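Local coordinates for adenylation domain (Streptomyces sp., PDB 5N9X), which is an adenylation domain of the ANL superfamily of AMP-binding enzymes and holds ATP and threonine in its pocket, at residues S404-S409 / L416-R421. Numbering follows the deposited sequence.
Sequences SGDLVS and LVYQGR. With ATP (adenosine-5'-triphosphate), chain D.
The Tyr418 ring lies between the adenine of ATP and its own strand: ATP C2 sits 3.5 Å above the centre of one face, Gly420 N is over the rim of the other, and the Asp406 carboxylate meets the ring edge. Tyrosine suits this place because its flat ring covers the base while its hydroxyl serves the carboxylate; CG stands anti to the backbone N (chi1 173°), which carries OH to Asp406, where it donates to OD1 at 3.2 Å. The guanidinium of Arg421 has Gly405 O over one face and Ser404 O at its edge. Its chain bends at chi3 (62°), and NH1 makes a salt bridge with Asp406 OD1 at 3.3 Å, whose hydrogen-bond component is weak, while lying 2.9 Å from ATP O3'. Asp406 suits its place because a carboxylate offers an acceptor to each ribose hydroxyl: O2' donates to OD1 at 2.6 Å and O3' to OD2 at 3.0 Å, with Tyr311 OH also bonded to OD2.

These side chains share one side of an antiparallel hairpin with Val408. A classic beta bulge shifts the register: Gln419 N and Gly420 N both donate to Leu407 O, from the same side of its carbonyl plane. Gly420 takes an extended backbone in which a CB would jam against the preceding carbonyl O. From the bulge itself, the Gln419 chain folds back at chi2, and its amide NE2 can reach across to donate to Ser409 OG at 2.8 Å.

The chemistry implies a hairpin that contacts both parts of the nucleoside, an aromatic face for the base and a carboxylate for the ribose diol, with the arginine probably helping to balance the aspartate's negative charge.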
# COMPACT_ATOMS: atom_id res chain seq x y z
N SER A 404 13.46 7.27 4.60
CA SER A 404 12.42 6.93 3.64
C SER A 404 12.93 6.92 2.21
O SER A 404 12.38 6.24 1.34
CB SER A 404 11.25 7.93 3.76
OG SER A 404 11.56 9.16 3.13
N GLY A 405 13.98 7.69 1.96
CA GLY A 405 14.46 7.90 0.60
C GLY A 405 13.51 8.77 -0.19
O GLY A 405 13.51 8.75 -1.43
N ASP A 406 12.67 9.52 0.53
CA ASP A 406 11.70 10.42 -0.10
C ASP A 406 12.07 11.86 0.18
O ASP A 406 12.48 12.19 1.30
CB ASP A 406 10.29 10.12 0.42
CG ASP A 406 9.64 8.94 -0.27
OD1 ASP A 406 9.49 8.99 -1.51
OD2 ASP A 406 9.28 7.97 0.43
N LEU A 407 11.92 12.72 -0.82
CA LEU A 407 12.18 14.15 -0.66
C LEU A 407 10.90 14.93 -0.33
O LEU A 407 9.90 14.84 -1.06
CB LEU A 407 12.82 14.73 -1.94
CG LEU A 407 14.07 13.98 -2.43
CD1 LEU A 407 14.63 14.58 -3.70
CD2 LEU A 407 15.13 13.96 -1.34
N VAL A 408 10.94 15.69 0.77
CA VAL A 408 9.85 16.57 1.19
C VAL A 408 10.37 17.95 1.64
O VAL A 408 11.57 18.14 1.85
CB VAL A 408 9.04 15.96 2.37
CG1 VAL A 408 8.60 14.56 2.06
CG2 VAL A 408 9.86 15.97 3.64
N SER A 409 9.44 18.90 1.79
CA SER A 409 9.74 20.21 2.41
C SER A 409 8.72 20.54 3.48
O SER A 409 7.56 20.15 3.39
CB SER A 409 9.77 21.34 1.37
OG SER A 409 8.79 21.14 0.37
N LEU A 416 3.92 19.09 5.59
CA LEU A 416 4.87 18.54 4.64
C LEU A 416 4.28 18.54 3.23
O LEU A 416 3.10 18.26 3.03
CB LEU A 416 5.29 17.14 5.06
CG LEU A 416 5.94 17.12 6.43
CD1 LEU A 416 6.48 15.74 6.78
CD2 LEU A 416 7.05 18.15 6.46
N VAL A 417 5.11 18.90 2.27
CA VAL A 417 4.77 18.81 0.86
C VAL A 417 5.72 17.78 0.25
O VAL A 417 6.93 17.83 0.49
CB VAL A 417 4.90 20.17 0.14
CG1 VAL A 417 4.59 20.02 -1.36
CG2 VAL A 417 4.00 21.20 0.78
N TYR A 418 5.18 16.85 -0.52
CA TYR A 418 5.98 15.76 -1.06
C TYR A 418 6.60 16.18 -2.39
O TYR A 418 5.89 16.64 -3.29
CB TYR A 418 5.13 14.48 -1.23
CG TYR A 418 5.86 13.36 -1.95
CD1 TYR A 418 6.67 12.47 -1.25
CD2 TYR A 418 5.74 13.20 -3.32
CE1 TYR A 418 7.34 11.46 -1.89
CE2 TYR A 418 6.40 12.19 -3.98
CZ TYR A 418 7.21 11.32 -3.26
OH TYR A 418 7.87 10.31 -3.91
N GLN A 419 7.91 15.99 -2.52
CA GLN A 419 8.62 16.40 -3.74
C GLN A 419 8.88 15.24 -4.70
O GLN A 419 8.56 15.33 -5.90
CB GLN A 419 9.92 17.12 -3.39
CG GLN A 419 9.72 18.31 -2.45
CD GLN A 419 8.94 19.45 -3.11
OE1 GLN A 419 8.91 19.57 -4.35
NE2 GLN A 419 8.33 20.30 -2.30
N GLY A 420 9.46 14.16 -4.19
CA GLY A 420 9.68 12.97 -4.99
C GLY A 420 10.72 12.03 -4.39
O GLY A 420 11.27 12.29 -3.32
N ARG A 421 11.00 10.93 -5.09
CA ARG A 421 11.97 9.95 -4.63
C ARG A 421 13.41 10.30 -5.01
O ARG A 421 13.69 10.60 -6.16
CB ARG A 421 11.63 8.58 -5.20
CG ARG A 421 10.41 7.97 -4.58
CD ARG A 421 10.31 6.50 -4.93
NE ARG A 421 11.46 5.75 -4.41
CZ ARG A 421 11.80 5.62 -3.12
NH1 ARG A 421 11.10 6.21 -2.16
NH2 ARG A 421 12.87 4.90 -2.80
PG ATP D . 10.18 -0.16 -1.24
O1G ATP D . 10.99 1.13 -1.12
O2G ATP D . 10.93 -1.31 -1.82
O3G ATP D . 9.49 -0.59 0.05
PB ATP D . 7.65 0.94 -2.21
O1B ATP D . 8.16 2.39 -2.17
O2B ATP D . 6.53 0.57 -3.14
O3B ATP D . 9.02 0.09 -2.40
PA ATP D . 5.91 0.74 -0.06
O1A ATP D . 6.20 0.85 1.41
O2A ATP D . 4.75 -0.14 -0.51
O3A ATP D . 7.27 0.32 -0.79
O5' ATP D . 5.76 2.20 -0.79
C5' ATP D . 5.96 3.46 -0.16
C4' ATP D . 6.44 4.49 -1.18
O4' ATP D . 5.34 5.07 -1.89
C3' ATP D . 7.25 5.64 -0.61
O3' ATP D . 8.61 5.39 -0.96
C2' ATP D . 6.76 6.89 -1.29
O2' ATP D . 7.71 7.25 -2.29
C1' ATP D . 5.47 6.49 -1.99
N9 ATP D . 4.28 7.13 -1.35
C8 ATP D . 3.46 6.53 -0.46
N7 ATP D . 2.45 7.34 -0.05
C5 ATP D . 2.61 8.50 -0.71
C6 ATP D . 1.89 9.79 -0.74
N6 ATP D . 0.79 9.97 0.02
N1 ATP D . 2.36 10.77 -1.54
C2 ATP D . 3.48 10.57 -2.27
N3 ATP D . 4.20 9.43 -2.31
C4 ATP D . 3.82 8.36 -1.56